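Local coordinates for protein dTDP-4-dehydrorhamnose reductase (Bacillus anthracis, PDB 3SC6) that probably catalyses the NADPH-dependent reduction of dTDP-4-dehydrorhamnose to dTDP-L-rhamnose, the last step in making this activated sugar, at residues 163-168 with 275-280; 225-230 with 279-284. All blocks are in the same frame, centred on the assembly; numbering follows the deposited sequence.

Contact 1: residues 163-168 with 275-280; sequences NFVKTM and EGLERF
The first turn of helix 164-172 meets helix 273-283 where Val165 faces Leu277 and Phe280, in a buried layer against strand 148-157 of the Rossmann-type sheet. The two methyls of Val165 divide the work. CG1, anti to the backbone N (chi1 178°), approaches the Phe280 ring obliquely on the CE2 side, 3.6 Å from CE2 of that residue; CG2 lies 4.1 Å from CD1 of Leu277. The valine and phenylalanine side chains come at each other from their two helices, whereas Leu277 reaches the valine only with the end of its branch. Backbones stay well apart, the CA atoms of Val165 and Leu277 being 8.9 Å from one another.

The valine sits just inside a helix N-terminus whose N-cap is Asn163. OD1 of Asn163 accepts from the backbone N of Lys166 at 2.7 Å, in a nearly straight bond (165° at the hydrogen). With OD1 committed to the cap, ND2 is the amide atom turned to Phe280, 4.3 Å from its CE1, again obliquely. The carbonyl O of Asn163 takes the backbone N of Thr167 and also Thr167 OG1, the latter at 3.0 Å from above the carbonyl plane.

Tyr157 of strand 148-157 touches Asn163, Val165 and Leu277, so both helices pack on a strand of the main Rossmann-type sheet, and Phe223 and Ile227 of helix 220-231 also press on Val165. The Asn163 side chain lies about 8 Å from the bound NADP.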
# COMPACT_ATOMS: atom_id res chain seq x y z
N ASN A 163 -11.23 5.50 -5.08
CA ASN A 163 -10.60 5.75 -3.80
C ASN A 163 -11.45 6.73 -3.00
O ASN A 163 -12.44 7.27 -3.52
CB ASN A 163 -9.16 6.25 -3.99
CG ASN A 163 -9.08 7.55 -4.76
OD1 ASN A 163 -10.06 8.28 -4.86
ND2 ASN A 163 -7.90 7.86 -5.26
N PHE A 164 -11.09 6.95 -1.75
CA PHE A 164 -11.84 7.85 -0.89
C PHE A 164 -11.85 9.30 -1.38
O PHE A 164 -12.83 10.00 -1.19
CB PHE A 164 -11.31 7.78 0.55
CG PHE A 164 -12.07 8.63 1.53
CD1 PHE A 164 -13.17 8.12 2.20
CD2 PHE A 164 -11.68 9.94 1.80
CE1 PHE A 164 -13.87 8.89 3.11
CE2 PHE A 164 -12.37 10.71 2.71
CZ PHE A 164 -13.46 10.19 3.37
N VAL A 165 -10.78 9.75 -2.02
CA VAL A 165 -10.75 11.13 -2.50
C VAL A 165 -11.70 11.33 -3.68
O VAL A 165 -12.43 12.33 -3.72
CB VAL A 165 -9.33 11.58 -2.88
CG1 VAL A 165 -9.36 13.00 -3.43
CG2 VAL A 165 -8.43 11.51 -1.66
N LYS A 166 -11.71 10.40 -4.64
CA LYS A 166 -12.60 10.51 -5.80
C LYS A 166 -14.06 10.39 -5.38
O LYS A 166 -14.93 11.02 -5.98
CB LYS A 166 -12.29 9.44 -6.85
CG LYS A 166 -10.92 9.50 -7.51
CD LYS A 166 -10.77 8.35 -8.51
CE LYS A 166 -9.43 8.33 -9.21
NZ LYS A 166 -9.19 9.56 -9.99
N THR A 167 -14.34 9.57 -4.37
CA THR A 167 -15.70 9.37 -3.89
C THR A 167 -16.29 10.65 -3.30
O THR A 167 -17.44 10.99 -3.59
CB THR A 167 -15.79 8.22 -2.85
OG1 THR A 167 -15.39 6.99 -3.47
CG2 THR A 167 -17.21 8.06 -2.34
N MET A 168 -15.52 11.37 -2.49
CA MET A 168 -16.00 12.61 -1.88
C MET A 168 -16.34 13.66 -2.94
O MET A 168 -17.37 14.33 -2.86
CB MET A 168 -14.98 13.19 -0.90
CG MET A 168 -14.64 12.33 0.32
SD MET A 168 -16.01 11.95 1.45
CE MET A 168 -16.58 10.36 0.84
N GLU A 275 0.03 17.69 2.56
CA GLU A 275 0.86 18.09 1.44
C GLU A 275 0.81 17.04 0.31
O GLU A 275 0.96 17.37 -0.86
CB GLU A 275 2.28 18.31 1.94
CG GLU A 275 3.26 18.77 0.91
CD GLU A 275 4.62 19.03 1.52
OE1 GLU A 275 5.55 19.40 0.77
OE2 GLU A 275 4.76 18.88 2.75
N GLY A 276 0.61 15.78 0.69
CA GLY A 276 0.54 14.70 -0.29
C GLY A 276 -0.74 14.82 -1.11
O GLY A 276 -0.77 14.49 -2.29
N LEU A 277 -1.79 15.31 -0.45
CA LEU A 277 -3.09 15.51 -1.08
C LEU A 277 -3.05 16.67 -2.06
O LEU A 277 -3.78 16.68 -3.05
CB LEU A 277 -4.15 15.76 -0.01
CG LEU A 277 -5.59 15.98 -0.46
CD1 LEU A 277 -6.11 14.81 -1.29
CD2 LEU A 277 -6.49 16.21 0.74
N GLU A 278 -2.21 17.67 -1.80
CA GLU A 278 -2.11 18.82 -2.68
C GLU A 278 -1.67 18.39 -4.07
O GLU A 278 -2.33 18.70 -5.06
CB GLU A 278 -1.09 19.85 -2.18
CG GLU A 278 -1.37 20.47 -0.83
CD GLU A 278 -0.33 21.50 -0.45
OE1 GLU A 278 0.56 21.80 -1.29
OE2 GLU A 278 -0.39 22.03 0.68
N ARG A 279 -0.55 17.67 -4.12
CA ARG A 279 -0.01 17.21 -5.40
C ARG A 279 -0.96 16.26 -6.14
O ARG A 279 -0.79 16.01 -7.33
CB ARG A 279 1.43 16.68 -5.23
CG ARG A 279 2.15 16.35 -6.54
CD ARG A 279 3.67 16.15 -6.35
NE ARG A 279 4.09 15.01 -5.55
CZ ARG A 279 4.45 13.82 -6.04
NH1 ARG A 279 4.84 12.85 -5.23
NH2 ARG A 279 4.45 13.61 -7.36
N PHE A 280 -1.98 15.76 -5.44
CA PHE A 280 -2.96 14.88 -6.05
C PHE A 280 -3.83 15.68 -7.01
O PHE A 280 -4.02 15.28 -8.16
CB PHE A 280 -3.86 14.22 -5.01
CG PHE A 280 -4.98 13.43 -5.61
CD1 PHE A 280 -4.80 12.11 -5.97
CD2 PHE A 280 -6.21 14.02 -5.83
CE1 PHE A 280 -5.83 11.38 -6.54
CE2 PHE A 280 -7.25 13.31 -6.39
CZ PHE A 280 -7.06 11.99 -6.75

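Contact 2: residues 225-230 with 279-284; sequences KKIFSY and RFFIET
The Phe281 ring is met by three neighbours: CD2 of Phe280, the preceding residue of the same helix, stands over the centre of one face, CG2 of Ile227 meets the edge in plane, and CB of Tyr230 comes in obliquely from the side opposite Phe280. This CB makes an off-centre CH-pi contact, 4.3 Å from the centroid of the Phe281 ring and 28° off its normal. CG2 of Ile227 is 3.9 Å from Phe281 CZ, and the Ile227 carbonyl O approaches CZ obliquely at 3.7 Å. Phe281 thus reaches helix 220-231 end first and lies across the direction of the isoleucine side chain. The contact joins that helix to the final helix of the RmlD-family fold, 273-283, with the Ile227 side chain about 13 Å from the bound NADP.

Tyr230 contributes its CB rather than its ring. With CG anti to the carbonyl carbon (chi1 -65°), the phenol is carried away from Phe281 toward the exposed side, where it touches Glu278.

Behind this contact helix 273-283 comes to its end. Thr284 is the first residue to leave helical geometry, and its OG1 hydrogen-bonds to the carbonyl O of Phe280 at 2.6 Å. The backbone N of Thr284 reaches the same oxygen from the opposite face of the carbonyl plane, so two donors grip it. That hydroxyl also lies above the Phe280 ring, toward its rim. One turn apart, Arg279 NH2 and Glu283 OE2 form a salt bridge of 2.7 Å; Arg279 also pairs with Asp193 of helix 191-202, and Glu283 with Lys159.

Between the two helices themselves the contact is made by carbon surfaces with one carbonyl alongside, implying that its cohesion probably comes mainly from dispersion and the partial burial of the Phe281 ring.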
# COMPACT_ATOMS: atom_id res chain seq x y z
N LYS A 225 -13.04 16.90 5.16
CA LYS A 225 -13.14 18.36 5.14
C LYS A 225 -12.08 19.01 4.28
O LYS A 225 -12.39 19.83 3.42
CB LYS A 225 -13.01 18.97 6.54
CG LYS A 225 -14.09 18.67 7.55
CD LYS A 225 -13.77 19.40 8.86
CE LYS A 225 -14.83 19.21 9.92
NZ LYS A 225 -16.15 19.74 9.51
N LYS A 226 -10.83 18.63 4.52
CA LYS A 226 -9.74 19.20 3.76
C LYS A 226 -9.76 18.84 2.27
O LYS A 226 -9.15 19.54 1.46
CB LYS A 226 -8.40 18.93 4.46
CG LYS A 226 -7.20 19.56 3.76
CD LYS A 226 -5.95 19.51 4.61
CE LYS A 226 -6.11 20.34 5.90
NZ LYS A 226 -4.89 20.33 6.76
N ILE A 227 -10.45 17.77 1.90
CA ILE A 227 -10.53 17.41 0.49
C ILE A 227 -11.41 18.46 -0.18
O ILE A 227 -11.11 18.92 -1.28
CB ILE A 227 -11.12 16.00 0.25
CG1 ILE A 227 -10.17 14.93 0.79
CG2 ILE A 227 -11.30 15.75 -1.24
CD1 ILE A 227 -10.67 13.51 0.59
N PHE A 228 -12.48 18.86 0.51
CA PHE A 228 -13.39 19.87 -0.02
C PHE A 228 -12.75 21.24 0.07
O PHE A 228 -13.10 22.14 -0.69
CB PHE A 228 -14.74 19.87 0.71
CG PHE A 228 -15.46 18.56 0.66
CD1 PHE A 228 -15.63 17.90 -0.53
CD2 PHE A 228 -16.02 18.01 1.81
CE1 PHE A 228 -16.30 16.69 -0.59
CE2 PHE A 228 -16.70 16.81 1.76
CZ PHE A 228 -16.84 16.15 0.56
N SER A 229 -11.82 21.40 1.01
CA SER A 229 -11.13 22.67 1.18
C SER A 229 -10.34 22.97 -0.10
O SER A 229 -10.46 24.06 -0.66
CB SER A 229 -10.20 22.63 2.39
OG SER A 229 -9.54 23.87 2.56
N TYR A 230 -9.54 22.00 -0.55
CA TYR A 230 -8.76 22.18 -1.78
C TYR A 230 -9.64 22.11 -3.01
O TYR A 230 -9.37 22.76 -4.02
CB TYR A 230 -7.61 21.17 -1.91
CG TYR A 230 -6.52 21.30 -0.87
CD1 TYR A 230 -5.53 22.27 -0.99
CD2 TYR A 230 -6.42 20.40 0.19
CE1 TYR A 230 -4.52 22.38 -0.06
CE2 TYR A 230 -5.40 20.50 1.12
CZ TYR A 230 -4.46 21.49 0.99
OH TYR A 230 -3.45 21.59 1.92
N ARG A 279 -0.55 17.67 -4.12
CA ARG A 279 -0.01 17.21 -5.40
C ARG A 279 -0.96 16.26 -6.14
O ARG A 279 -0.79 16.01 -7.33
CB ARG A 279 1.43 16.68 -5.23
CG ARG A 279 2.15 16.35 -6.54
CD ARG A 279 3.67 16.15 -6.35
NE ARG A 279 4.09 15.01 -5.55
CZ ARG A 279 4.45 13.82 -6.04
NH1 ARG A 279 4.84 12.85 -5.23
NH2 ARG A 279 4.45 13.61 -7.36
N PHE A 280 -1.98 15.76 -5.44
CA PHE A 280 -2.96 14.88 -6.05
C PHE A 280 -3.83 15.68 -7.01
O PHE A 280 -4.02 15.28 -8.16
CB PHE A 280 -3.86 14.22 -5.01
CG PHE A 280 -4.98 13.43 -5.61
CD1 PHE A 280 -4.80 12.11 -5.97
CD2 PHE A 280 -6.21 14.02 -5.83
CE1 PHE A 280 -5.83 11.38 -6.54
CE2 PHE A 280 -7.25 13.31 -6.39
CZ PHE A 280 -7.06 11.99 -6.75
N PHE A 281 -4.36 16.80 -6.54
CA PHE A 281 -5.20 17.66 -7.38
C PHE A 281 -4.38 18.29 -8.49
O PHE A 281 -4.85 18.41 -9.62
CB PHE A 281 -5.88 18.77 -6.57
CG PHE A 281 -6.87 18.27 -5.54
CD1 PHE A 281 -8.20 18.07 -5.89
CD2 PHE A 281 -6.48 18.03 -4.23
CE1 PHE A 281 -9.12 17.62 -4.95
CE2 PHE A 281 -7.40 17.58 -3.29
CZ PHE A 281 -8.71 17.38 -3.66
N ILE A 282 -3.15 18.68 -8.17
CA ILE A 282 -2.25 19.30 -9.15
C ILE A 282 -1.99 18.40 -10.35
O ILE A 282 -2.02 18.86 -11.50
CB ILE A 282 -0.89 19.68 -8.52
CG1 ILE A 282 -1.07 20.72 -7.41
CG2 ILE A 282 0.04 20.25 -9.58
CD1 ILE A 282 0.22 21.14 -6.74
N GLU A 283 -1.76 17.12 -10.09
CA GLU A 283 -1.48 16.15 -11.15
C GLU A 283 -2.73 15.59 -11.85
O GLU A 283 -2.64 15.19 -13.01
CB GLU A 283 -0.62 15.02 -10.59
CG GLU A 283 0.74 15.48 -10.08
CD GLU A 283 1.59 14.36 -9.52
OE1 GLU A 283 1.09 13.22 -9.42
OE2 GLU A 283 2.75 14.62 -9.16
N THR A 284 -3.87 15.57 -11.17
CA THR A 284 -5.10 15.05 -11.77
C THR A 284 -6.11 16.16 -12.09
O THR A 284 -7.32 15.97 -11.93
CB THR A 284 -5.78 14.02 -10.85
OG1 THR A 284 -6.11 14.63 -9.60
CG2 THR A 284 -4.85 12.85 -10.60

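How the contacts relate
Helix 273-283 serves both contacts, presenting Leu277 and Phe280 to helix 164-172 in contact 1 and Phe281 to helix 220-231 in contact 2. The third side of the bundle is closed between the partners themselves: Val165 CG2 lies 3.8 Å from Ile227 CD1, and Phe228 packs on Met168. The centres of the contacts are only 5 Å apart, yet contact 1 is wholly buried and nearer the cofactor, while contact 2 runs out to the surface at Tyr230. Both are apolar across the interface. Their polar chemistry is local to helix ends, an N-terminal cap in contact 1 and a doubly engaged carbonyl with an ion pair in contact 2.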